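Local coordinates for protein neural-cadherin (Drosophila melanogaster, PDB 3UBF) that mediates calcium-dependent, homophilic cell-cell adhesion as a neural cadherin, here represented by three extracellular cadherin repeats from its long ectodomain, at residues 2-7 and 86-91. Numbering follows the deposited sequence.
Sequences AVRPTK and YTDNQR
Ala2, Arg4 and Lys7 join the backbone of 88-91 in parallel pairing, the axes of the strand segments approaching to 4.7 Å at an angle of 19°: Asn89 N donates to Ala2 O, Arg4 N to Asn89 O, and Lys7 N to Arg91 O. The register slips between the last two bonds, from Val3 beside Asn89 to Thr6 beside Arg91, as strand 3-7 carries an extra residue around Pro5. Where it slips, the side chain of Gln90 takes the place of a backbone donor for Pro5 O. With CG anti to the backbone N (chi1 -167°) and the chain extended beyond it, its NE2 gives Pro5 O a nearly straight bond of 2.9 Å that lies in the Gln90 amide plane. On the way, CG of Gln90 packs on CB of Arg4 at 3.7 Å, while NE2 also lies against CB of Lys7. The extended Arg4 crosses Asp88 at about a right angle. In a salt bridge, NE of Arg4 donates to OD2 of Asp88 at 3.1 Å; the oxygen offers its anti lone pair and sits almost in the guanidinium plane, although the carboxylate is turned 83° from that plane. Glu33 binds NH2 of Arg4, so two acids share the cation. Farther along, Thr6 lies alongside Arg91, its CG2 3.4 Å from Arg91 O; the Arg91 guanidinium leads away to Asp70. Such parallel A–G strand pairing, here in the first of the three repeats, is characteristic of the cadherin Greek-key sandwich: strand 3-12 edges the sheet beside 88-97, whose other flank bonds to strand 68-76 through Asp88–Ile75 and Gln90–Val73.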
loop_
_atom_site.group_PDB
_atom_site.type_symbol
_atom_site.label_atom_id
_atom_site.label_comp_id
_atom_site.label_asym_id
_atom_site.label_seq_id
_atom_site.Cartn_x
_atom_site.Cartn_y
_atom_site.Cartn_z
ATOM N N ALA A 2 0.039 1.818 -51.245
ATOM C CA ALA A 2 -0.444 0.510 -50.792
ATOM C C ALA A 2 -0.513 0.401 -49.262
ATOM O O ALA A 2 -1.230 -0.440 -48.729
ATOM C CB ALA A 2 0.436 -0.603 -51.359
ATOM N N VAL A 3 0.257 1.245 -48.577
ATOM C CA VAL A 3 0.320 1.270 -47.122
ATOM C C VAL A 3 -0.317 2.554 -46.601
ATOM O O VAL A 3 0.022 3.656 -47.041
ATOM C CB VAL A 3 1.782 1.135 -46.594
ATOM C CG1 VAL A 3 1.840 1.306 -45.079
ATOM C CG2 VAL A 3 2.379 -0.208 -46.990
ATOM N N ARG A 4 -1.246 2.394 -45.667
ATOM C CA ARG A 4 -1.919 3.513 -45.036
ATOM C C ARG A 4 -1.204 3.929 -43.750
ATOM O O ARG A 4 -0.523 3.101 -43.123
ATOM C CB ARG A 4 -3.363 3.138 -44.719
ATOM C CG ARG A 4 -4.250 3.008 -45.938
ATOM C CD ARG A 4 -5.652 2.602 -45.535
ATOM N NE ARG A 4 -6.488 2.378 -46.707
ATOM C CZ ARG A 4 -7.796 2.145 -46.667
ATOM N NH1 ARG A 4 -8.447 2.107 -45.504
ATOM N NH2 ARG A 4 -8.451 1.956 -47.802
ATOM N N PRO A 5 -1.355 5.214 -43.352
ATOM C CA PRO A 5 -0.842 5.692 -42.070
ATOM C C PRO A 5 -1.237 4.746 -40.949
ATOM O O PRO A 5 -2.395 4.333 -40.861
ATOM C CB PRO A 5 -1.549 7.046 -41.886
ATOM C CG PRO A 5 -2.659 7.067 -42.918
ATOM C CD PRO A 5 -2.069 6.291 -44.058
ATOM N N THR A 6 -0.258 4.391 -40.125
ATOM C CA THR A 6 -0.438 3.445 -39.047
ATOM C C THR A 6 -1.513 3.953 -38.090
ATOM O O THR A 6 -1.471 5.100 -37.646
ATOM C CB THR A 6 0.900 3.202 -38.320
ATOM O OG1 THR A 6 1.839 2.644 -39.244
ATOM C CG2 THR A 6 0.731 2.252 -37.141
ATOM N N LYS A 7 -2.495 3.100 -37.817
ATOM C CA LYS A 7 -3.554 3.409 -36.874
ATOM C C LYS A 7 -3.006 3.216 -35.475
ATOM O O LYS A 7 -2.650 2.106 -35.106
ATOM C CB LYS A 7 -4.759 2.491 -37.102
ATOM C CG LYS A 7 -5.884 2.668 -36.098
ATOM C CD LYS A 7 -6.545 4.023 -36.247
ATOM C CE LYS A 7 -7.916 4.010 -35.608
ATOM N NZ LYS A 7 -8.506 5.376 -35.606
ATOM N N TYR A 86 -6.283 -5.208 -56.212
ATOM C CA TYR A 86 -5.658 -3.947 -55.796
ATOM C C TYR A 86 -6.031 -3.583 -54.352
ATOM O O TYR A 86 -6.991 -2.845 -54.107
ATOM C CB TYR A 86 -6.029 -2.817 -56.770
ATOM N N THR A 87 -5.250 -4.104 -53.405
ATOM C CA THR A 87 -5.565 -4.024 -51.979
ATOM C C THR A 87 -4.589 -3.143 -51.197
ATOM O O THR A 87 -3.426 -2.989 -51.575
ATOM C CB THR A 87 -5.576 -5.431 -51.311
ATOM O OG1 THR A 87 -4.240 -5.946 -51.239
ATOM C CG2 THR A 87 -6.458 -6.413 -52.083
ATOM N N ASP A 88 -5.080 -2.590 -50.091
ATOM C CA ASP A 88 -4.280 -1.777 -49.192
ATOM C C ASP A 88 -3.893 -2.538 -47.942
ATOM O O ASP A 88 -4.450 -3.595 -47.653
ATOM C CB ASP A 88 -5.037 -0.514 -48.800
ATOM C CG ASP A 88 -4.770 0.628 -49.733
ATOM O OD1 ASP A 88 -4.331 0.371 -50.871
ATOM O OD2 ASP A 88 -4.993 1.785 -49.326
ATOM N N ASN A 89 -2.931 -1.981 -47.209
ATOM C CA ASN A 89 -2.411 -2.569 -45.982
ATOM C C ASN A 89 -2.263 -1.491 -44.932
ATOM O O ASN A 89 -1.801 -0.392 -45.233
ATOM C CB ASN A 89 -1.051 -3.229 -46.229
ATOM C CG ASN A 89 -1.104 -4.284 -47.315
ATOM O OD1 ASN A 89 -1.784 -5.303 -47.176
ATOM N ND2 ASN A 89 -0.390 -4.042 -48.406
ATOM N N GLN A 90 -2.662 -1.798 -43.704
ATOM C CA GLN A 90 -2.527 -0.843 -42.617
ATOM C C GLN A 90 -2.165 -1.515 -41.305
ATOM O O GLN A 90 -2.822 -2.467 -40.863
ATOM C CB GLN A 90 -3.804 -0.032 -42.448
ATOM C CG GLN A 90 -3.647 1.177 -41.551
ATOM C CD GLN A 90 -4.975 1.724 -41.116
ATOM O OE1 GLN A 90 -5.982 1.026 -41.171
ATOM N NE2 GLN A 90 -4.992 2.973 -40.667
ATOM N N ARG A 91 -1.116 -0.994 -40.685
ATOM C CA ARG A 91 -0.678 -1.466 -39.393
ATOM C C ARG A 91 -1.541 -0.831 -38.309
ATOM O O ARG A 91 -1.868 0.360 -38.374
ATOM C CB ARG A 91 0.794 -1.121 -39.194
ATOM C CG ARG A 91 1.463 -1.847 -38.058
ATOM C CD ARG A 91 2.924 -1.461 -38.010
ATOM N NE ARG A 91 3.598 -2.018 -36.844
ATOM C CZ ARG A 91 4.889 -1.852 -36.567
ATOM N NH1 ARG A 91 5.674 -1.140 -37.371
ATOM N NH2 ARG A 91 5.397 -2.401 -35.475
#